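Local structure of esterase (Thermotoga maritima, 3DOH) at residues A[55-61]-A[83-89]; A[138-144]-A[191-195]; A[274-278]-A[291-297]; A[346-351]-A[363-367]. The protein is a thermostable esterase that hydrolyses carboxylic esters with an alpha/beta-hydrolase domain and carries an immunoglobulin-like domain at its N-terminal end. One frame throughout, in Å; residues are numbered along the deposited sequence.

Contact 1 (A[55-61]-A[83-89]); sequences SRTITKV and LELSTED. With SO4 (sulfate ion), chain E.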
loop_
_atom_site.group_PDB
_atom_site.type_symbol
_atom_site.label_atom_id
_atom_site.label_comp_id
_atom_site.label_asym_id
_atom_site.label_seq_id
_atom_site.Cartn_x
_atom_site.Cartn_y
_atom_site.Cartn_z
ATOM N N SER A 55 -11.280 9.904 -18.036
ATOM C CA SER A 55 -12.500 9.251 -17.504
ATOM C C SER A 55 -12.997 9.947 -16.267
ATOM O O SER A 55 -12.213 10.451 -15.454
ATOM C CB SER A 55 -12.297 7.786 -17.102
ATOM O OG SER A 55 -11.512 7.064 -18.012
ATOM N N ARG A 56 -14.316 9.960 -16.136
ATOM C CA ARG A 56 -14.957 10.279 -14.874
ATOM C C ARG A 56 -15.259 8.937 -14.284
ATOM O O ARG A 56 -15.651 7.999 -15.015
ATOM C CB ARG A 56 -16.233 11.100 -15.093
ATOM C CG ARG A 56 -15.965 12.554 -15.511
ATOM C CD ARG A 56 -15.083 13.271 -14.492
ATOM N NE ARG A 56 -15.656 13.174 -13.148
ATOM C CZ ARG A 56 -16.642 13.947 -12.682
ATOM N NH1 ARG A 56 -17.180 14.901 -13.452
ATOM N NH2 ARG A 56 -17.099 13.760 -11.433
ATOM N N THR A 57 -15.056 8.807 -12.982
ATOM C CA THR A 57 -15.347 7.539 -12.387
ATOM C C THR A 57 -16.789 7.448 -11.910
ATOM O O THR A 57 -17.203 8.216 -11.035
ATOM C CB THR A 57 -14.339 7.078 -11.322
ATOM O OG1 THR A 57 -15.069 6.651 -10.184
ATOM C CG2 THR A 57 -13.293 8.112 -10.934
ATOM N N ILE A 58 -17.547 6.517 -12.524
ATOM C CA ILE A 58 -18.972 6.273 -12.205
ATOM C C ILE A 58 -19.114 5.497 -10.884
ATOM O O ILE A 58 -18.736 4.355 -10.800
ATOM C CB ILE A 58 -19.697 5.522 -13.363
ATOM C CG1 ILE A 58 -19.567 6.301 -14.669
ATOM C CG2 ILE A 58 -21.150 5.412 -13.077
ATOM C CD1 ILE A 58 -19.514 5.439 -15.945
ATOM N N THR A 59 -19.658 6.111 -9.845
ATOM C CA THR A 59 -19.670 5.448 -8.538
ATOM C C THR A 59 -20.940 4.614 -8.218
ATOM O O THR A 59 -20.853 3.625 -7.481
ATOM C CB THR A 59 -19.406 6.446 -7.395
ATOM O OG1 THR A 59 -20.276 7.570 -7.548
ATOM C CG2 THR A 59 -17.998 6.946 -7.452
ATOM N N LYS A 60 -22.106 5.030 -8.728
ATOM C CA LYS A 60 -23.335 4.211 -8.650
ATOM C C LYS A 60 -24.160 4.427 -9.927
ATOM O O LYS A 60 -24.119 5.517 -10.483
ATOM C CB LYS A 60 -24.214 4.555 -7.421
ATOM C CG LYS A 60 -23.527 5.141 -6.141
ATOM C CD LYS A 60 -22.825 4.097 -5.212
ATOM C CE LYS A 60 -22.985 4.449 -3.709
ATOM N NZ LYS A 60 -23.101 5.949 -3.394
ATOM N N VAL A 61 -24.884 3.405 -10.399
ATOM C CA VAL A 61 -25.952 3.581 -11.424
ATOM C C VAL A 61 -27.345 3.290 -10.854
ATOM O O VAL A 61 -27.503 2.352 -10.078
ATOM C CB VAL A 61 -25.780 2.668 -12.670
ATOM C CG1 VAL A 61 -26.808 3.045 -13.735
ATOM C CG2 VAL A 61 -24.421 2.792 -13.255
ATOM N N LEU A 83 -26.131 8.169 -13.796
ATOM C CA LEU A 83 -24.783 7.712 -13.576
ATOM C C LEU A 83 -24.174 8.734 -12.657
ATOM O O LEU A 83 -23.953 9.868 -13.067
ATOM C CB LEU A 83 -24.008 7.756 -14.897
ATOM C CG LEU A 83 -24.526 6.963 -16.097
ATOM C CD1 LEU A 83 -23.589 7.187 -17.231
ATOM C CD2 LEU A 83 -24.647 5.480 -15.764
ATOM N N GLU A 84 -23.911 8.372 -11.415
ATOM C CA GLU A 84 -23.304 9.313 -10.505
ATOM C C GLU A 84 -21.781 9.288 -10.664
ATOM O O GLU A 84 -21.189 8.253 -10.933
ATOM C CB GLU A 84 -23.812 9.024 -9.091
ATOM C CG GLU A 84 -22.745 8.896 -8.026
ATOM C CD GLU A 84 -23.163 9.505 -6.701
ATOM O OE1 GLU A 84 -24.387 9.514 -6.388
ATOM O OE2 GLU A 84 -22.251 10.003 -5.990
ATOM N N LEU A 85 -21.140 10.433 -10.517
ATOM C CA LEU A 85 -19.686 10.540 -10.753
ATOM C C LEU A 85 -18.872 10.970 -9.519
ATOM O O LEU A 85 -19.317 11.798 -8.740
ATOM C CB LEU A 85 -19.422 11.492 -11.925
ATOM C CG LEU A 85 -20.324 11.274 -13.150
ATOM C CD1 LEU A 85 -20.098 12.432 -14.087
ATOM C CD2 LEU A 85 -20.068 9.924 -13.862
ATOM N N SER A 86 -17.675 10.421 -9.350
ATOM C CA SER A 86 -16.870 10.795 -8.206
ATOM C C SER A 86 -16.611 12.255 -8.233
ATOM O O SER A 86 -16.070 12.769 -9.183
ATOM C CB SER A 86 -15.512 10.066 -8.126
ATOM O OG SER A 86 -14.819 10.473 -6.926
ATOM N N THR A 87 -16.968 12.922 -7.161
ATOM C CA THR A 87 -16.639 14.332 -7.038
ATOM C C THR A 87 -15.158 14.561 -6.759
ATOM O O THR A 87 -14.751 15.677 -6.663
ATOM C CB THR A 87 -17.540 15.039 -6.002
ATOM O OG1 THR A 87 -16.713 15.743 -5.064
ATOM C CG2 THR A 87 -18.380 14.023 -5.214
ATOM N N GLU A 88 -14.362 13.508 -6.651
ATOM C CA GLU A 88 -12.953 13.627 -6.316
ATOM C C GLU A 88 -12.113 13.454 -7.561
ATOM O O GLU A 88 -10.886 13.518 -7.509
ATOM C CB GLU A 88 -12.542 12.558 -5.295
ATOM C CG GLU A 88 -12.891 12.884 -3.850
ATOM C CD GLU A 88 -14.373 12.619 -3.518
ATOM O OE1 GLU A 88 -15.063 11.924 -4.330
ATOM O OE2 GLU A 88 -14.849 13.099 -2.444
ATOM N N ASP A 89 -12.771 13.190 -8.685
ATOM C CA ASP A 89 -12.075 13.113 -9.961
ATOM C C ASP A 89 -11.339 14.392 -10.246
ATOM O O ASP A 89 -11.847 15.474 -9.977
ATOM C CB ASP A 89 -13.061 12.894 -11.092
ATOM C CG ASP A 89 -13.518 11.489 -11.186
ATOM O OD1 ASP A 89 -12.840 10.579 -10.667
ATOM O OD2 ASP A 89 -14.576 11.293 -11.779
HETATM S S SO4 E . -8.068 7.838 -18.218
HETATM O O1 SO4 E . -9.012 8.365 -19.203
HETATM O O2 SO4 E . -8.605 6.614 -17.587
HETATM O O3 SO4 E . -7.815 8.908 -17.254
HETATM O O4 SO4 E . -6.797 7.543 -18.855
#
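In the immunoglobulin-like domain, strands 53-64 and 80-85 pair antiparallel, an example of sheet packing along one face. The axes of 58-61 and 83-85 come within 4.6 Å, their directions 151° apart. The backbone rungs are Ser86 N to Thr57 O (2.8 Å), Thr59 N to Glu84 O (2.8 Å) and Glu84 N to Lys60 O (3.0 Å). Ile58 and Leu85 form a non-hydrogen-bonded pair, as do Val61 and Leu83, all four side chains projecting from one face. An extra residue at Thr59 interrupts the pairing, consistent with a beta bulge, and lets Ile58 and Val61 share it. The ridge of Ile58 fits between the two leucines: its CG1 lies 3.7 Å from Leu85 CD2 and its CG2 4.1 Å from Leu83 CB. Val61 CG2 fills the space beside Leu83 CD2 at 3.7 Å. Val45 and Val25 of the flanking strands continue this apolar layer. The type I turn Ser86-Asp89 makes a polar hollow for Arg56. The guanidinium lays one face over Leu85 CB, while Arg56 NH2 donates to Ser86 O at 2.7 Å. Asp89 OD2 closes the pocket, accepting Thr57 N at 2.8 Å and forming a salt bridge with Arg56 NE at 2.6 Å.

Contact 2 (A[138-144]-A[191-195]); sequences HLIIDDF and YLQVA. With SO4 (sulfate ion), chain G.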
loop_
_atom_site.group_PDB
_atom_site.type_symbol
_atom_site.label_atom_id
_atom_site.label_comp_id
_atom_site.label_asym_id
_atom_site.label_seq_id
_atom_site.Cartn_x
_atom_site.Cartn_y
_atom_site.Cartn_z
ATOM N N HIS A 138 -28.345 22.588 -14.235
ATOM C CA HIS A 138 -27.527 23.209 -13.200
ATOM C C HIS A 138 -28.274 23.278 -11.873
ATOM O O HIS A 138 -29.068 24.190 -11.643
ATOM C CB HIS A 138 -27.091 24.611 -13.632
ATOM C CG HIS A 138 -26.437 24.652 -14.978
ATOM N ND1 HIS A 138 -26.831 25.523 -15.970
ATOM C CD2 HIS A 138 -25.415 23.930 -15.496
ATOM C CE1 HIS A 138 -26.081 25.335 -17.041
ATOM N NE2 HIS A 138 -25.214 24.374 -16.779
ATOM N N LEU A 139 -28.016 22.307 -11.003
ATOM C CA LEU A 139 -28.915 22.012 -9.894
ATOM C C LEU A 139 -28.829 23.084 -8.813
ATOM O O LEU A 139 -27.938 23.054 -7.964
ATOM C CB LEU A 139 -28.599 20.639 -9.298
ATOM C CG LEU A 139 -29.317 19.444 -9.930
ATOM C CD1 LEU A 139 -28.918 18.150 -9.238
ATOM C CD2 LEU A 139 -30.824 19.638 -9.887
ATOM N N ILE A 140 -29.760 24.032 -8.850
ATOM C CA ILE A 140 -29.812 25.095 -7.854
ATOM C C ILE A 140 -29.391 26.433 -8.452
ATOM O O ILE A 140 -29.909 27.483 -8.075
ATOM C CB ILE A 140 -28.913 24.778 -6.643
ATOM C CG1 ILE A 140 -29.303 23.433 -6.028
ATOM C CG2 ILE A 140 -29.002 25.889 -5.609
ATOM C CD1 ILE A 140 -30.610 23.466 -5.265
ATOM N N ILE A 141 -28.447 26.386 -9.386
ATOM C CA ILE A 141 -28.087 27.562 -10.170
ATOM C C ILE A 141 -29.188 27.922 -11.162
ATOM O O ILE A 141 -29.299 29.071 -11.590
ATOM C CB ILE A 141 -26.769 27.346 -10.937
ATOM C CG1 ILE A 141 -25.572 27.515 -9.999
ATOM C CG2 ILE A 141 -26.672 28.309 -12.110
ATOM C CD1 ILE A 141 -24.232 27.379 -10.688
ATOM N N ASP A 142 -30.000 26.934 -11.522
ATOM C CA ASP A 142 -31.116 27.154 -12.410
ATOM C C ASP A 142 -32.380 27.674 -11.712
ATOM O O ASP A 142 -33.335 27.974 -12.383
ATOM C CB ASP A 142 -31.403 25.886 -13.217
ATOM C CG ASP A 142 -31.906 24.731 -12.335
ATOM O OD1 ASP A 142 -32.039 24.924 -11.072
ATOM O OD2 ASP A 142 -32.154 23.634 -12.924
ATOM N N ASP A 143 -32.392 27.795 -10.387
ATOM C CA ASP A 143 -33.488 28.520 -9.714
ATOM C C ASP A 143 -33.298 30.017 -9.560
ATOM O O ASP A 143 -34.222 30.695 -9.109
ATOM C CB ASP A 143 -33.800 27.968 -8.322
ATOM C CG ASP A 143 -34.050 26.494 -8.330
ATOM O OD1 ASP A 143 -34.949 26.060 -9.079
ATOM O OD2 ASP A 143 -33.345 25.763 -7.588
ATOM N N PHE A 144 -32.101 30.509 -9.859
ATOM C CA PHE A 144 -31.762 31.929 -9.795
ATOM C C PHE A 144 -32.019 32.464 -11.171
ATOM O O PHE A 144 -31.285 32.145 -12.119
ATOM C CB PHE A 144 -30.252 32.153 -9.546
ATOM C CG PHE A 144 -29.805 31.916 -8.142
ATOM C CD1 PHE A 144 -29.905 30.645 -7.561
ATOM C CD2 PHE A 144 -29.259 32.963 -7.394
ATOM C CE1 PHE A 144 -29.512 30.408 -6.262
ATOM C CE2 PHE A 144 -28.835 32.743 -6.057
ATOM C CZ PHE A 144 -28.956 31.445 -5.498
ATOM N N TYR A 191 -22.637 33.958 -14.464
ATOM C CA TYR A 191 -22.682 32.567 -14.020
ATOM C C TYR A 191 -21.649 32.310 -12.935
ATOM O O TYR A 191 -21.957 31.790 -11.862
ATOM C CB TYR A 191 -22.450 31.621 -15.200
ATOM C CG TYR A 191 -22.867 30.192 -14.932
ATOM C CD1 TYR A 191 -24.111 29.724 -15.336
ATOM C CD2 TYR A 191 -22.018 29.313 -14.275
ATOM C CE1 TYR A 191 -24.497 28.420 -15.093
ATOM C CE2 TYR A 191 -22.395 28.006 -14.028
ATOM C CZ TYR A 191 -23.635 27.565 -14.439
ATOM O OH TYR A 191 -24.015 26.265 -14.194
ATOM N N LEU A 192 -20.417 32.687 -13.241
ATOM C CA LEU A 192 -19.277 32.571 -12.324
ATOM C C LEU A 192 -19.573 32.806 -10.854
ATOM O O LEU A 192 -19.152 32.000 -10.015
ATOM C CB LEU A 192 -18.180 33.516 -12.761
ATOM C CG LEU A 192 -16.902 32.857 -13.266
ATOM C CD1 LEU A 192 -17.051 31.372 -13.672
ATOM C CD2 LEU A 192 -16.367 33.697 -14.400
ATOM N N GLN A 193 -20.315 33.874 -10.556
ATOM C CA GLN A 193 -20.421 34.395 -9.177
ATOM C C GLN A 193 -21.354 33.544 -8.332
ATOM O O GLN A 193 -21.476 33.699 -7.094
ATOM C CB GLN A 193 -20.811 35.894 -9.163
ATOM C CG GLN A 193 -22.292 36.233 -9.281
ATOM C CD GLN A 193 -22.802 36.193 -10.710
ATOM O OE1 GLN A 193 -22.132 35.666 -11.606
ATOM N NE2 GLN A 193 -23.995 36.751 -10.935
ATOM N N VAL A 194 -21.982 32.612 -9.027
ATOM C CA VAL A 194 -22.959 31.760 -8.436
ATOM C C VAL A 194 -22.420 30.313 -8.495
ATOM O O VAL A 194 -22.985 29.407 -7.898
ATOM C CB VAL A 194 -24.329 32.040 -9.161
ATOM C CG1 VAL A 194 -24.894 30.835 -9.896
ATOM C CG2 VAL A 194 -25.340 32.701 -8.230
ATOM N N ALA A 195 -21.307 30.094 -9.175
ATOM C CA ALA A 195 -20.836 28.755 -9.379
ATOM C C ALA A 195 -19.449 28.521 -8.773
ATOM O O ALA A 195 -19.040 27.382 -8.525
ATOM C CB ALA A 195 -20.813 28.454 -10.832
HETATM S S SO4 G . -29.095 28.337 -15.901
HETATM O O1 SO4 G . -27.910 29.188 -15.992
HETATM O O2 SO4 G . -29.477 27.997 -17.276
HETATM O O3 SO4 G . -30.195 29.027 -15.212
HETATM O O4 SO4 G . -28.772 27.110 -15.162
#
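His138, near the end of strand 129-139, begins the contact by offering its ring face to the edge of Tyr191. This T-shaped pair has centroids 5.1 Å apart and planes at 77°, and places Tyr191 OH 3.0 Å from His138 CG; that hydroxyl is hydrogen-bonded to Glu20. In its own ring plane, His138 ND1 donates to sulfate O4 at 2.6 Å. The chain then turns, with Asp142 N bonded to His138 O at 2.9 Å, and Ile141 points toward the short helix around 192-195. Its CG1 meets Val194 CG1 at 3.4 Å, its CD1 reaches Ala195 CB at 3.6 Å, and its CG2 lies 3.7 Å from Tyr191 CE1. Phe144, where the chain enters the hydrolase sheet, turns a ring face to Val194, Phe144 CD2 lying 4.0 Å from Val194 CG2. The linker between the two domains thus packs against the hydrolase domain. The direct contact between these two segments is apolar and aromatic, and the Tyr191-Glu20 hydrogen bond adds a polar tie to strand 19-29.

Contact 3 (A[274-278]-A[291-297]); sequences GYGTW and AIPICGG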
loop_
_atom_site.group_PDB
_atom_site.type_symbol
_atom_site.label_atom_id
_atom_site.label_comp_id
_atom_site.label_asym_id
_atom_site.label_seq_id
_atom_site.Cartn_x
_atom_site.Cartn_y
_atom_site.Cartn_z
ATOM N N GLY A 274 -15.284 40.264 0.391
ATOM C CA GLY A 274 -15.144 40.491 1.825
ATOM C C GLY A 274 -14.874 41.952 2.107
ATOM O O GLY A 274 -15.536 42.561 2.931
ATOM N N TYR A 275 -13.900 42.523 1.415
ATOM C CA TYR A 275 -13.722 44.001 1.351
ATOM C C TYR A 275 -15.014 44.686 0.970
ATOM O O TYR A 275 -15.400 45.681 1.590
ATOM C CB TYR A 275 -12.645 44.400 0.327
ATOM C CG TYR A 275 -11.234 44.122 0.765
ATOM C CD1 TYR A 275 -10.467 45.121 1.376
ATOM C CD2 TYR A 275 -10.652 42.879 0.561
ATOM C CE1 TYR A 275 -9.149 44.893 1.763
ATOM C CE2 TYR A 275 -9.342 42.637 0.949
ATOM C CZ TYR A 275 -8.600 43.664 1.554
ATOM O OH TYR A 275 -7.325 43.454 1.974
ATOM N N GLY A 276 -15.671 44.131 -0.057
ATOM C CA GLY A 276 -16.972 44.610 -0.520
ATOM C C GLY A 276 -17.997 44.699 0.588
ATOM O O GLY A 276 -18.699 45.726 0.720
ATOM N N THR A 277 -18.077 43.632 1.388
ATOM C CA THR A 277 -19.008 43.529 2.499
ATOM C C THR A 277 -18.657 44.573 3.539
ATOM O O THR A 277 -19.540 45.301 3.999
ATOM C CB THR A 277 -19.037 42.076 3.092
ATOM O OG1 THR A 277 -19.411 41.175 2.051
ATOM C CG2 THR A 277 -20.021 41.924 4.284
ATOM N N TRP A 278 -17.384 44.662 3.923
ATOM C CA TRP A 278 -17.001 45.637 4.964
ATOM C C TRP A 278 -17.363 47.040 4.503
ATOM O O TRP A 278 -17.843 47.839 5.318
ATOM C CB TRP A 278 -15.509 45.619 5.257
ATOM C CG TRP A 278 -15.077 44.528 6.138
ATOM C CD1 TRP A 278 -14.242 43.484 5.804
ATOM C CD2 TRP A 278 -15.416 44.349 7.536
ATOM N NE1 TRP A 278 -14.057 42.681 6.895
ATOM C CE2 TRP A 278 -14.759 43.178 7.971
ATOM C CE3 TRP A 278 -16.222 45.060 8.453
ATOM C CZ2 TRP A 278 -14.871 42.695 9.287
ATOM C CZ3 TRP A 278 -16.338 44.577 9.769
ATOM C CH2 TRP A 278 -15.661 43.409 10.171
ATOM N N ALA A 291 -23.899 41.012 8.743
ATOM C CA ALA A 291 -22.912 40.820 7.706
ATOM C C ALA A 291 -22.023 39.632 8.057
ATOM O O ALA A 291 -21.731 39.413 9.236
ATOM C CB ALA A 291 -22.085 42.059 7.600
ATOM N N ILE A 292 -21.601 38.858 7.058
ATOM C CA ILE A 292 -20.514 37.875 7.219
ATOM C C ILE A 292 -19.434 38.175 6.162
ATOM O O ILE A 292 -19.511 37.691 5.017
ATOM C CB ILE A 292 -21.016 36.405 7.117
ATOM C CG1 ILE A 292 -22.144 36.159 8.118
ATOM C CG2 ILE A 292 -19.864 35.386 7.228
ATOM C CD1 ILE A 292 -22.960 34.854 7.847
ATOM N N PRO A 293 -18.449 39.008 6.515
ATOM C CA PRO A 293 -17.264 39.261 5.709
ATOM C C PRO A 293 -16.116 38.255 5.871
ATOM O O PRO A 293 -15.464 38.207 6.927
ATOM C CB PRO A 293 -16.812 40.617 6.207
ATOM C CG PRO A 293 -17.262 40.672 7.608
ATOM C CD PRO A 293 -18.495 39.854 7.711
ATOM N N ILE A 294 -15.846 37.516 4.795
ATOM C CA ILE A 294 -14.886 36.428 4.781
ATOM C C ILE A 294 -13.629 36.882 4.073
ATOM O O ILE A 294 -13.706 37.327 2.920
ATOM C CB ILE A 294 -15.472 35.187 4.060
ATOM C CG1 ILE A 294 -16.703 34.715 4.790
ATOM C CG2 ILE A 294 -14.470 34.037 4.027
ATOM C CD1 ILE A 294 -17.645 34.022 3.905
ATOM N N CYS A 295 -12.490 36.759 4.748
ATOM C CA CYS A 295 -11.224 37.255 4.230
ATOM C C CYS A 295 -11.432 38.543 3.448
ATOM O O CYS A 295 -11.461 38.535 2.217
ATOM C CB CYS A 295 -10.560 36.201 3.339
ATOM S SG CYS A 295 -11.648 35.494 2.080
ATOM N N GLY A 296 -11.578 39.652 4.166
ATOM C CA GLY A 296 -11.542 40.956 3.531
ATOM C C GLY A 296 -10.819 41.990 4.371
ATOM O O GLY A 296 -10.083 41.648 5.296
ATOM N N GLY A 297 -11.030 43.261 4.046
ATOM C CA GLY A 297 -10.319 44.344 4.702
ATOM C C GLY A 297 -11.101 45.643 4.688
ATOM O O GLY A 297 -12.203 45.710 4.144
HETATM O O HOH W 1 -12.855 39.977 6.895
#
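This is a buried helix-on-strand packing inside a beta-alpha-beta unit of the hydrolase domain, where helix 272-283 lies against strand 290-294, the next strand. The two short axes come within 6.8 Å at 144°. Closeness at the helix start depends on glycine: Gly274 and Gly296 have CA atoms 4.0 Å apart, and a CB on either would collide with the other segment. Gly297 follows the same principle, its CA sitting over the Tyr275 ring, 3.6 Å from the centroid, in a CH-pi contact. A second CH-pi contact puts Pro293 CB 3.7 Å from the centroid of the Trp278 five-membered ring. Nearer the start of the strand, Thr277 CG2 packs on Ala291 CB at 3.9 Å. One water links the parts, accepting from Trp278 NE1 and Gly296 N, both at 3.0 Å, and donating to Pro293 O at 3.2 Å. The helix starts within the GxSxG sequence (Gly269, Ser271, Gly273), and its close seat on the neighbouring strand is consistent with the nucleophile elbow of alpha/beta-hydrolases.

Contact 4 (A[346-351]-A[363-367]); sequences YEKGFM and IPTYE. With SO4 (sulfate ion), chain D.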
loop_
_atom_site.group_PDB
_atom_site.type_symbol
_atom_site.label_atom_id
_atom_site.label_comp_id
_atom_site.label_asym_id
_atom_site.label_seq_id
_atom_site.Cartn_x
_atom_site.Cartn_y
_atom_site.Cartn_z
ATOM N N TYR A 346 -9.625 30.459 11.550
ATOM C CA TYR A 346 -9.055 29.157 11.254
ATOM C C TYR A 346 -7.529 29.080 11.480
ATOM O O TYR A 346 -6.759 29.781 10.810
ATOM C CB TYR A 346 -9.409 28.741 9.805
ATOM C CG TYR A 346 -10.897 28.691 9.527
ATOM C CD1 TYR A 346 -11.687 27.692 10.098
ATOM C CD2 TYR A 346 -11.514 29.638 8.701
ATOM C CE1 TYR A 346 -13.063 27.624 9.877
ATOM C CE2 TYR A 346 -12.898 29.588 8.452
ATOM C CZ TYR A 346 -13.663 28.564 9.054
ATOM O OH TYR A 346 -15.016 28.474 8.857
ATOM N N GLU A 347 -7.126 28.226 12.431
ATOM C CA GLU A 347 -5.715 27.954 12.749
ATOM C C GLU A 347 -4.858 27.572 11.532
ATOM O O GLU A 347 -5.316 26.836 10.641
ATOM C CB GLU A 347 -5.603 26.776 13.709
ATOM C CG GLU A 347 -5.975 27.010 15.127
ATOM C CD GLU A 347 -5.772 25.710 15.954
ATOM O OE1 GLU A 347 -6.639 24.797 15.828
ATOM O OE2 GLU A 347 -4.741 25.596 16.707
ATOM N N LYS A 348 -3.603 28.028 11.561
ATOM C CA LYS A 348 -2.556 27.588 10.628
ATOM C C LYS A 348 -2.611 26.098 10.432
ATOM O O LYS A 348 -2.676 25.356 11.407
ATOM C CB LYS A 348 -1.181 27.938 11.177
ATOM C CG LYS A 348 -0.025 27.451 10.300
ATOM C CD LYS A 348 1.276 28.164 10.604
ATOM C CE LYS A 348 2.354 27.657 9.679
ATOM N NZ LYS A 348 2.233 28.306 8.359
ATOM N N GLY A 349 -2.597 25.656 9.181
ATOM C CA GLY A 349 -2.709 24.236 8.899
ATOM C C GLY A 349 -4.119 23.641 8.805
ATOM O O GLY A 349 -4.311 22.611 8.136
ATOM N N PHE A 350 -5.104 24.256 9.460
ATOM C CA PHE A 350 -6.468 23.731 9.428
ATOM C C PHE A 350 -7.000 23.516 7.991
ATOM O O PHE A 350 -7.648 22.485 7.671
ATOM C CB PHE A 350 -7.426 24.636 10.198
ATOM C CG PHE A 350 -8.867 24.304 9.983
ATOM C CD1 PHE A 350 -9.569 23.575 10.923
ATOM C CD2 PHE A 350 -9.524 24.709 8.842
ATOM C CE1 PHE A 350 -10.930 23.265 10.735
ATOM C CE2 PHE A 350 -10.864 24.392 8.631
ATOM C CZ PHE A 350 -11.572 23.679 9.575
ATOM N N MET A 351 -6.741 24.510 7.143
ATOM C CA MET A 351 -7.215 24.471 5.784
ATOM C C MET A 351 -6.538 23.337 5.009
ATOM O O MET A 351 -7.252 22.465 4.459
ATOM C CB MET A 351 -7.013 25.824 5.107
ATOM C CG MET A 351 -7.792 26.964 5.760
ATOM S SD MET A 351 -9.576 26.852 5.504
ATOM C CE MET A 351 -9.673 27.346 3.812
ATOM N N ILE A 363 -14.951 28.346 2.233
ATOM C CA ILE A 363 -15.351 26.937 2.169
ATOM C C ILE A 363 -15.841 26.333 3.503
ATOM O O ILE A 363 -16.960 25.865 3.577
ATOM C CB ILE A 363 -14.221 26.093 1.579
ATOM C CG1 ILE A 363 -14.016 26.482 0.102
ATOM C CG2 ILE A 363 -14.514 24.613 1.778
ATOM C CD1 ILE A 363 -12.615 26.206 -0.451
ATOM N N PRO A 364 -15.036 26.348 4.569
ATOM C CA PRO A 364 -15.692 25.850 5.778
ATOM C C PRO A 364 -16.786 26.764 6.271
ATOM O O PRO A 364 -17.704 26.316 6.976
ATOM C CB PRO A 364 -14.577 25.837 6.823
ATOM C CG PRO A 364 -13.446 26.522 6.221
ATOM C CD PRO A 364 -13.634 26.715 4.784
ATOM N N THR A 365 -16.684 28.049 5.949
ATOM C CA THR A 365 -17.585 29.024 6.537
ATOM C C THR A 365 -19.000 28.792 6.051
ATOM O O THR A 365 -19.903 28.701 6.864
ATOM C CB THR A 365 -17.115 30.424 6.213
ATOM O OG1 THR A 365 -15.803 30.563 6.749
ATOM C CG2 THR A 365 -18.006 31.448 6.812
ATOM N N TYR A 366 -19.185 28.671 4.735
ATOM C CA TYR A 366 -20.509 28.385 4.182
ATOM C C TYR A 366 -21.003 26.990 4.520
ATOM O O TYR A 366 -22.191 26.679 4.340
ATOM C CB TYR A 366 -20.590 28.687 2.673
ATOM C CG TYR A 366 -20.472 30.174 2.414
ATOM C CD1 TYR A 366 -21.227 31.078 3.162
ATOM C CD2 TYR A 366 -19.584 30.691 1.452
ATOM C CE1 TYR A 366 -21.116 32.457 2.948
ATOM C CE2 TYR A 366 -19.470 32.088 1.258
ATOM C CZ TYR A 366 -20.252 32.941 2.003
ATOM O OH TYR A 366 -20.170 34.293 1.844
ATOM N N GLU A 367 -20.107 26.162 5.042
ATOM C CA GLU A 367 -20.502 24.839 5.541
ATOM C C GLU A 367 -20.843 24.843 7.045
ATOM O O GLU A 367 -21.187 23.809 7.613
ATOM C CB GLU A 367 -19.483 23.746 5.145
ATOM C CG GLU A 367 -19.374 23.453 3.628
ATOM C CD GLU A 367 -20.730 23.129 2.927
ATOM O OE1 GLU A 367 -21.281 22.026 3.146
ATOM O OE2 GLU A 367 -21.236 23.974 2.129
HETATM S S SO4 D . -1.945 29.554 14.805
HETATM O O1 SO4 D . -2.547 29.235 16.130
HETATM O O2 SO4 D . -0.995 30.651 14.743
HETATM O O3 SO4 D . -3.029 29.803 13.847
HETATM O O4 SO4 D . -1.106 28.427 14.412
#
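At the C-terminal edge of the alpha/beta-hydrolase sheet, the end of strand 341-346 and the start of helix 350-353 meet helix 362-366, a worked case of one proline gathering several side chains. Apolar and CH-pi contacts dominate. Pro364 CG lies over the face of the Tyr346 ring, 3.9 Å from its centroid and 3.5 Å from Tyr346 CZ. The same CG meets the Phe350 ring at its edge, 4.1 Å from CE2, and Met351 SD at 3.9 Å, so three side chains converge on one ring carbon.

Turn geometry brings them together: a type II turn from Glu347 to Phe350, closed by Phe350 N to Glu347 O at 2.8 Å, reverses the chain, with Gly349 at its third position and at the N-cap of the next helix. Ionic and polar contacts face outward from this turn. Glu347 forms a salt bridge with Arg198 of the third subunit, and Lys348 N donates to sulfate O3 at 3.0 Å, an ion also held by Arg207 of that subunit. Between the two segments, within one chain, Thr365 OG1, itself hydrogen-bonded to Ser361, lies at the edge of the tyrosine ring, 3.1 Å from Tyr346 OH.

In the fold
The four contacts trace a path from the immunoglobulin-like domain into the hydrolase domain. Contacts 1 and 2 reach the same N-terminal sheet with centres about 21 Å apart, and contact 2 stands at the junction, its centre about 22 Å from that of contact 3. Contacts 3 and 4, with centres about 16 Å apart, touch directly: Ile294 CD1 lies 3.3 Å from Tyr366 OH and 3.9 Å from Thr365 CG2. Both lie close to the probable Ser271-His359-Asp319 triad, with Cys295 of contact 3 touching it and Met351 of contact 4 lying near. Contact 1, about 36 Å from contact 3 between centres, is remote from that site, yet Glu84 forms a weak long ion pair with Lys348 of the second subunit.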